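Long-range contact in putative trimethylamine methyltransferase (Rhizobium meliloti, PDB 4YYC), which probably transfers methyl groups, perhaps from methylated amines: residues Asp85-Ala90 with Thr304-Lys309. Numbering follows the deposited sequence.
Sequences DLWKAA and TQLIRK
The indole of W87 presents one face to L306, whose CD1 stands 3.5 Å from the centroid of the six-membered ring and 6° off the ring normal. That offset is small enough to define a CH-pi contact over the ring centre. The distances agree: CD1 of L306 is 3.7 Å from CE3 of W87 and 3.9 Å from CH2 of W87, and the other four atoms of that ring fall within the same range. F77 and F101 both form edge-to-face pairs with the indole, and C106 and L109 of helix 105-109 also touch it.

The other methyl of L306 is engaged too, CD2 lying 3.7 Å from CB of A90, one turn of helix 81-90 beyond L86. In L306, chi1 (-61°) puts CG anti to the carbonyl carbon, and chi2 (177°) then places CD1 on the W87 ring. L86 and I307 meet through their CD1 methyls at 3.6 Å, the two side chains crossing at about a right angle; I307 also packs on K261, A264 and R265 of helix 254-265. An alanine in place of W87 would probably leave a gap against CD1 of L306 where the ring lay and deprive F77 and F101 of their aromatic partner.

Helix 81-90 is thus joined to the C-terminal end of helix 286-307, next to strand 313-322 of the central sheet. Every side-chain pair across the interface is apolar and hydrogen bonds between the segments are absent, so cohesion over the 236 Å² buried probably comes from dispersion and the hydrophobic effect, with perhaps a small electrostatic contribution from the ring face.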
ATOM      1  N   ASP A  85     -10.628 -31.492  30.179  1.00 24.42           N
ATOM      2  CA  ASP A  85     -10.981 -32.883  29.977  1.00 25.77           C
ATOM      3  C   ASP A  85     -10.910 -33.271  28.523  1.00 25.16           C
ATOM      4  O   ASP A  85     -10.458 -34.366  28.214  1.00 25.17           O
ATOM      5  CB  ASP A  85     -12.366 -33.229  30.517  1.00 27.22           C
ATOM      6  CG  ASP A  85     -12.423 -33.268  32.015  1.00 29.20           C
ATOM      7  OD1 ASP A  85     -11.383 -33.135  32.709  1.00 31.34           O
ATOM      8  OD2 ASP A  85     -13.538 -33.481  32.557  1.00 31.34           O
ATOM      9  N   LEU A  86     -11.329 -32.380  27.633  1.00 23.75           N
ATOM     10  CA  LEU A  86     -11.250 -32.677  26.199  1.00 23.71           C
ATOM     11  C   LEU A  86      -9.811 -32.870  25.740  1.00 23.47           C
ATOM     12  O   LEU A  86      -9.509 -33.770  24.964  1.00 23.56           O
ATOM     13  CB  LEU A  86     -11.960 -31.608  25.385  1.00 23.35           C
ATOM     14  CG  LEU A  86     -13.467 -31.649  25.475  1.00 24.12           C
ATOM     15  CD1 LEU A  86     -14.093 -30.344  25.005  1.00 23.82           C
ATOM     16  CD2 LEU A  86     -14.013 -32.824  24.680  1.00 24.94           C
ATOM     17  N   TRP A  87      -8.916 -32.028  26.254  1.00 23.20           N
ATOM     18  CA  TRP A  87      -7.503 -32.086  25.895  1.00 23.45           C
ATOM     19  C   TRP A  87      -6.847 -33.352  26.448  1.00 24.64           C
ATOM     20  O   TRP A  87      -6.081 -33.996  25.738  1.00 24.66           O
ATOM     21  CB  TRP A  87      -6.748 -30.802  26.319  1.00 23.03           C
ATOM     22  CG  TRP A  87      -6.911 -29.699  25.318  1.00 22.32           C
ATOM     23  CD1 TRP A  87      -7.494 -28.475  25.500  1.00 21.93           C
ATOM     24  CD2 TRP A  87      -6.530 -29.758  23.932  1.00 22.15           C
ATOM     25  NE1 TRP A  87      -7.450 -27.758  24.334  1.00 21.25           N
ATOM     26  CE2 TRP A  87      -6.898 -28.534  23.345  1.00 21.84           C
ATOM     27  CE3 TRP A  87      -5.922 -30.743  23.130  1.00 23.08           C
ATOM     28  CZ2 TRP A  87      -6.648 -28.264  21.998  1.00 21.73           C
ATOM     29  CZ3 TRP A  87      -5.689 -30.468  21.797  1.00 23.25           C
ATOM     30  CH2 TRP A  87      -6.070 -29.236  21.251  1.00 22.47           C
ATOM     31  N   LYS A  88      -7.168 -33.717  27.690  1.00 24.88           N
ATOM     32  CA  LYS A  88      -6.585 -34.921  28.264  1.00 26.10           C
ATOM     33  C   LYS A  88      -7.020 -36.121  27.433  1.00 26.59           C
ATOM     34  O   LYS A  88      -6.216 -36.993  27.129  1.00 27.34           O
ATOM     35  CB  LYS A  88      -6.969 -35.130  29.717  1.00 26.95           C
ATOM     36  CG  LYS A  88      -6.322 -36.393  30.276  1.00 28.86           C
ATOM     37  N   ALA A  89      -8.290 -36.154  27.055  1.00 26.50           N
ATOM     38  CA  ALA A  89      -8.829 -37.270  26.266  1.00 27.58           C
ATOM     39  C   ALA A  89      -8.198 -37.377  24.891  1.00 27.88           C
ATOM     40  O   ALA A  89      -8.058 -38.484  24.377  1.00 29.59           O
ATOM     41  CB  ALA A  89     -10.333 -37.140  26.123  1.00 27.57           C
ATOM     42  N   ALA A  90      -7.855 -36.235  24.299  1.00 26.96           N
ATOM     43  CA  ALA A  90      -7.201 -36.171  23.007  1.00 26.86           C
ATOM     44  C   ALA A  90      -5.721 -36.550  23.076  1.00 27.53           C
ATOM     45  O   ALA A  90      -5.087 -36.680  22.028  1.00 28.22           O
ATOM     46  CB  ALA A  90      -7.357 -34.804  22.374  1.00 25.98           C
ATOM     47  N   THR A 304     -11.603 -26.392  18.543  1.00 17.48           N
ATOM     48  CA  THR A 304     -12.934 -26.415  17.899  1.00 17.56           C
ATOM     49  C   THR A 304     -13.289 -27.824  17.367  1.00 18.25           C
ATOM     50  O   THR A 304     -14.448 -28.230  17.410  1.00 18.68           O
ATOM     51  CB  THR A 304     -13.080 -25.377  16.768  1.00 17.22           C
ATOM     52  OG1 THR A 304     -12.233 -25.754  15.667  1.00 17.30           O
ATOM     53  CG2 THR A 304     -12.801 -23.945  17.279  1.00 16.92           C
ATOM     54  N   GLN A 305     -12.264 -28.566  16.936  1.00 18.62           N
ATOM     55  CA  GLN A 305     -12.480 -29.893  16.361  1.00 19.45           C
ATOM     56  C   GLN A 305     -12.728 -30.911  17.456  1.00 20.19           C
ATOM     57  O   GLN A 305     -13.346 -31.942  17.199  1.00 20.41           O
ATOM     58  CB  GLN A 305     -11.303 -30.322  15.462  1.00 19.63           C
ATOM     59  CG  GLN A 305     -10.946 -29.341  14.344  1.00 19.31           C
ATOM     60  CD  GLN A 305     -12.111 -29.090  13.446  1.00 19.57           C
ATOM     61  OE1 GLN A 305     -12.542 -30.013  12.699  1.00 20.44           O
ATOM     62  NE2 GLN A 305     -12.677 -27.878  13.505  1.00 19.30           N
ATOM     63  N   LEU A 306     -12.247 -30.625  18.671  1.00 20.25           N
ATOM     64  CA  LEU A 306     -12.579 -31.460  19.829  1.00 21.20           C
ATOM     65  C   LEU A 306     -14.032 -31.350  20.227  1.00 21.61           C
ATOM     66  O   LEU A 306     -14.609 -32.296  20.820  1.00 22.90           O
ATOM     67  CB  LEU A 306     -11.652 -31.194  21.010  1.00 21.66           C
ATOM     68  CG  LEU A 306     -10.163 -31.474  20.796  1.00 21.93           C
ATOM     69  CD1 LEU A 306      -9.426 -31.071  22.050  1.00 22.33           C
ATOM     70  CD2 LEU A 306      -9.900 -32.904  20.452  1.00 22.88           C
ATOM     71  N   ILE A 307     -14.626 -30.197  19.975  1.00 21.26           N
ATOM     72  CA  ILE A 307     -16.053 -29.995  20.190  1.00 21.71           C
ATOM     73  C   ILE A 307     -16.847 -30.645  19.069  1.00 22.76           C
ATOM     74  O   ILE A 307     -17.755 -31.411  19.383  1.00 23.87           O
ATOM     75  CB  ILE A 307     -16.397 -28.509  20.330  1.00 21.17           C
ATOM     76  CG1 ILE A 307     -15.700 -27.921  21.576  1.00 21.29           C
ATOM     77  CG2 ILE A 307     -17.913 -28.282  20.350  1.00 20.78           C
ATOM     78  CD1 ILE A 307     -16.285 -28.356  22.908  1.00 22.16           C
ATOM     79  N   ARG A 308     -16.543 -30.353  17.797  1.00 22.00           N
ATOM     80  CA  ARG A 308     -17.183 -31.028  16.653  0.50 22.68           C
ATOM     81  C   ARG A 308     -16.229 -31.114  15.490  1.00 22.95           C
ATOM     82  O   ARG A 308     -15.748 -30.092  14.965  1.00 22.37           O
ATOM     83  CB  ARG A 308     -18.428 -30.294  16.198  0.50 22.48           C
ATOM     84  CG  ARG A 308     -19.630 -30.506  17.068  0.50 22.70           C
ATOM     85  CD  ARG A 308     -19.960 -31.960  17.339  0.50 23.40           C
ATOM     86  NE  ARG A 308     -21.143 -32.004  18.172  0.50 23.34           N
ATOM     87  CZ  ARG A 308     -21.170 -32.054  19.496  0.50 23.60           C
ATOM     88  NH1 ARG A 308     -20.065 -32.083  20.210  0.50 23.61           N
ATOM     89  NH2 ARG A 308     -22.336 -32.113  20.106  0.50 23.64           N
ATOM     90  N   LYS A 309     -15.907 -32.331  15.075  1.00 23.37           N
ATOM     91  CA  LYS A 309     -15.096 -32.536  13.895  1.00 23.97           C
ATOM     92  C   LYS A 309     -15.792 -31.878  12.719  1.00 23.39           C
ATOM     93  O   LYS A 309     -17.002 -32.046  12.527  1.00 24.50           O
ATOM     94  CB  LYS A 309     -14.920 -34.029  13.631  1.00 25.59           C
ATOM     95  CG  LYS A 309     -13.928 -34.690  14.561  1.00 27.29           C
ATOM     96  CD  LYS A 309     -13.860 -36.197  14.356  1.00 29.83           C
ATOM     97  CE  LYS A 309     -12.980 -36.812  15.438  1.00 31.45           C
ATOM     98  NZ  LYS A 309     -12.703 -38.234  15.152  1.00 34.71           N
TER